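Local coordinates for hypothetical 39.9 kDa protein (Saccharomyces cerevisiae, PDB 2GA8) that acts as an ATP-dependent kinase, built on a P-loop fold, that could be involved in assembly of the endoplasmic reticulum membrane, at residues H181-S186 against N329-G334. Sequence-based numbering, arbitrary orientation.
Sequences HKRRGS and NDLLNG
Leu331 meets Arg183 and Ser186 with its two methyl groups, and the contact is carried almost wholly by this one side chain. With CG anti to the backbone N (chi1 -172°) and the chain extended on to NE, Arg183 reaches across to the leucine and crosses its side chain at about a right angle. Leu331 CD1 sits against the Arg183 chain, 3.3 Å from both Arg183 CG and Arg183 NE, and Leu331 CD2 lies at the edge of the guanidinium, in its plane, 4.0 Å from Arg183 NH2. Leu331 CD1 also lies 3.6 Å from Ser186 CB; the serine hydroxyl is hydrogen-bonded to Ser188. Leu331 N donates to Asn329 OD1 at 2.8 Å, closing an Asx turn just ahead of the leucine. An alanine in place of Leu331 would probably leave the Arg183 chain without its apolar support and open a gap beside Ser186. Pro187 and Tyr269 also touch Leu331. In the 181-186 segment, Arg183 to Ser186 form a type II turn with Gly185 at its third position. The contact thus joins this turn to the loop between helices 319-328 and 335-339, with the side chain of Leu331 about 6 Å from that of Pro33 in the P-loop, at the border of the probable ATP site of this kinase.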
ATOM      1  N   HIS A 181      18.379 -11.591   3.452  1.00 54.04           N
ATOM      2  CA  HIS A 181      18.675 -11.320   2.046  1.00 52.94           C
ATOM      3  C   HIS A 181      18.266 -12.551   1.253  1.00 51.73           C
ATOM      4  O   HIS A 181      17.606 -12.453   0.220  1.00 51.56           O
ATOM      5  CB  HIS A 181      20.171 -11.073   1.826  1.00 53.56           C
ATOM      6  CG  HIS A 181      20.677  -9.797   2.424  1.00 54.10           C
ATOM      7  ND1 HIS A 181      20.880  -9.637   3.778  1.00 54.39           N
ATOM      8  CD2 HIS A 181      21.036  -8.625   1.848  1.00 53.86           C
ATOM      9  CE1 HIS A 181      21.346  -8.422   4.010  1.00 54.86           C
ATOM     10  NE2 HIS A 181      21.449  -7.788   2.855  1.00 53.71           N
ATOM     11  N   LYS A 182      18.678 -13.710   1.755  1.00 50.51           N
ATOM     12  CA  LYS A 182      18.373 -14.990   1.131  1.00 49.58           C
ATOM     13  C   LYS A 182      16.862 -15.185   1.088  1.00 47.73           C
ATOM     14  O   LYS A 182      16.329 -15.786   0.155  1.00 48.28           O
ATOM     15  CB  LYS A 182      19.040 -16.121   1.927  1.00 51.07           C
ATOM     16  CG  LYS A 182      18.807 -17.532   1.396  1.00 52.51           C
ATOM     17  CD  LYS A 182      17.451 -18.084   1.811  1.00 54.18           C
ATOM     18  CE  LYS A 182      17.266 -19.522   1.341  1.00 54.95           C
ATOM     19  NZ  LYS A 182      18.258 -20.449   1.957  1.00 55.52           N
ATOM     20  N   ARG A 183      16.178 -14.670   2.103  1.00 45.32           N
ATOM     21  CA  ARG A 183      14.730 -14.792   2.180  1.00 43.21           C
ATOM     22  C   ARG A 183      14.061 -13.427   2.050  1.00 40.45           C
ATOM     23  O   ARG A 183      13.001 -13.184   2.625  1.00 39.01           O
ATOM     24  CB  ARG A 183      14.331 -15.449   3.504  1.00 44.81           C
ATOM     25  CG  ARG A 183      12.857 -15.803   3.600  1.00 47.85           C
ATOM     26  CD  ARG A 183      12.524 -16.506   4.904  1.00 49.47           C
ATOM     27  NE  ARG A 183      11.081 -16.668   5.066  1.00 51.28           N
ATOM     28  CZ  ARG A 183      10.504 -17.238   6.119  1.00 52.37           C
ATOM     29  NH1 ARG A 183      11.246 -17.711   7.110  1.00 53.96           N
ATOM     30  NH2 ARG A 183       9.181 -17.326   6.184  1.00 52.21           N
ATOM     31  N   ARG A 184      14.687 -12.531   1.292  1.00 38.11           N
ATOM     32  CA  ARG A 184      14.126 -11.202   1.096  1.00 35.93           C
ATOM     33  C   ARG A 184      12.794 -11.390   0.380  1.00 33.98           C
ATOM     34  O   ARG A 184      12.729 -12.022  -0.672  1.00 34.01           O
ATOM     35  CB  ARG A 184      15.064 -10.334   0.252  1.00 37.16           C
ATOM     36  CG  ARG A 184      14.915  -8.847   0.541  1.00 37.05           C
ATOM     37  CD  ARG A 184      15.715  -7.959  -0.413  1.00 36.79           C
ATOM     38  NE  ARG A 184      15.559  -6.546  -0.061  1.00 35.66           N
ATOM     39  CZ  ARG A 184      15.917  -5.527  -0.838  1.00 36.06           C
ATOM     40  NH1 ARG A 184      16.460  -5.752  -2.027  1.00 32.32           N
ATOM     41  NH2 ARG A 184      15.720  -4.279  -0.429  1.00 32.71           N
ATOM     42  N   GLY A 185      11.734 -10.849   0.966  1.00 30.68           N
ATOM     43  CA  GLY A 185      10.415 -10.989   0.383  1.00 25.92           C
ATOM     44  C   GLY A 185       9.504 -11.667   1.387  1.00 22.78           C
ATOM     45  O   GLY A 185       8.301 -11.775   1.175  1.00 23.67           O
ATOM     46  N   SER A 186      10.087 -12.146   2.483  1.00 19.93           N
ATOM     47  CA  SER A 186       9.303 -12.792   3.528  1.00 19.06           C
ATOM     48  C   SER A 186       8.627 -11.670   4.302  1.00 16.59           C
ATOM     49  O   SER A 186       9.033 -10.511   4.201  1.00 17.44           O
ATOM     50  CB  SER A 186      10.204 -13.588   4.474  1.00 19.44           C
ATOM     51  OG  SER A 186      11.003 -12.723   5.258  1.00 22.41           O
ATOM     52  N   ASN A 329       9.935 -23.064  -2.498  1.00 21.60           N
ATOM     53  CA  ASN A 329       9.821 -21.877  -1.653  1.00 19.98           C
ATOM     54  C   ASN A 329       8.362 -21.469  -1.457  1.00 18.40           C
ATOM     55  O   ASN A 329       7.736 -20.933  -2.369  1.00 18.11           O
ATOM     56  CB  ASN A 329      10.588 -20.713  -2.280  1.00 20.45           C
ATOM     57  CG  ASN A 329      10.785 -19.565  -1.314  1.00 21.98           C
ATOM     58  OD1 ASN A 329       9.953 -19.324  -0.437  1.00 21.85           O
ATOM     59  ND2 ASN A 329      11.886 -18.839  -1.475  1.00 21.85           N
ATOM     60  N   ASP A 330       7.824 -21.702  -0.263  1.00 17.20           N
ATOM     61  CA  ASP A 330       6.429 -21.361  -0.011  1.00 18.41           C
ATOM     62  C   ASP A 330       6.117 -19.865  -0.030  1.00 18.67           C
ATOM     63  O   ASP A 330       4.949 -19.473  -0.035  1.00 18.81           O
ATOM     64  CB  ASP A 330       5.954 -21.997   1.299  1.00 20.53           C
ATOM     65  CG  ASP A 330       5.918 -23.513   1.225  1.00 23.94           C
ATOM     66  OD1 ASP A 330       5.891 -24.054   0.095  1.00 23.34           O
ATOM     67  OD2 ASP A 330       5.903 -24.167   2.289  1.00 24.60           O
ATOM     68  N   LEU A 331       7.152 -19.030  -0.055  1.00 17.92           N
ATOM     69  CA  LEU A 331       6.946 -17.583  -0.122  1.00 19.55           C
ATOM     70  C   LEU A 331       6.680 -17.221  -1.582  1.00 20.58           C
ATOM     71  O   LEU A 331       6.096 -16.178  -1.887  1.00 18.97           O
ATOM     72  CB  LEU A 331       8.186 -16.832   0.365  1.00 21.09           C
ATOM     73  CG  LEU A 331       8.581 -16.939   1.836  1.00 20.01           C
ATOM     74  CD1 LEU A 331       9.933 -16.264   2.040  1.00 22.80           C
ATOM     75  CD2 LEU A 331       7.512 -16.298   2.712  1.00 21.20           C
ATOM     76  N   LEU A 332       7.116 -18.101  -2.481  1.00 19.41           N
ATOM     77  CA  LEU A 332       6.947 -17.899  -3.914  1.00 19.22           C
ATOM     78  C   LEU A 332       5.707 -18.565  -4.496  1.00 19.23           C
ATOM     79  O   LEU A 332       5.015 -17.969  -5.321  1.00 18.95           O
ATOM     80  CB  LEU A 332       8.179 -18.412  -4.675  1.00 19.27           C
ATOM     81  CG  LEU A 332       9.506 -17.667  -4.523  1.00 20.50           C
ATOM     82  CD1 LEU A 332      10.581 -18.388  -5.329  1.00 19.13           C
ATOM     83  CD2 LEU A 332       9.358 -16.226  -5.005  1.00 19.56           C
ATOM     84  N   ASN A 333       5.422 -19.794  -4.070  1.00 17.31           N
ATOM     85  CA  ASN A 333       4.273 -20.526  -4.599  1.00 18.16           C
ATOM     86  C   ASN A 333       2.940 -20.145  -3.961  1.00 17.20           C
ATOM     87  O   ASN A 333       1.889 -20.636  -4.373  1.00 19.18           O
ATOM     88  CB  ASN A 333       4.494 -22.042  -4.483  1.00 18.63           C
ATOM     89  CG  ASN A 333       4.766 -22.494  -3.058  1.00 20.09           C
ATOM     90  OD1 ASN A 333       4.098 -22.069  -2.120  1.00 19.32           O
ATOM     91  ND2 ASN A 333       5.744 -23.377  -2.896  1.00 19.78           N
ATOM     92  N   GLY A 334       2.989 -19.274  -2.958  1.00 17.55           N
ATOM     93  CA  GLY A 334       1.770 -18.823  -2.312  1.00 18.38           C
ATOM     94  C   GLY A 334       1.236 -19.665  -1.167  1.00 18.80           C
ATOM     95  O   GLY A 334       0.230 -19.302  -0.566  1.00 17.84           O
TER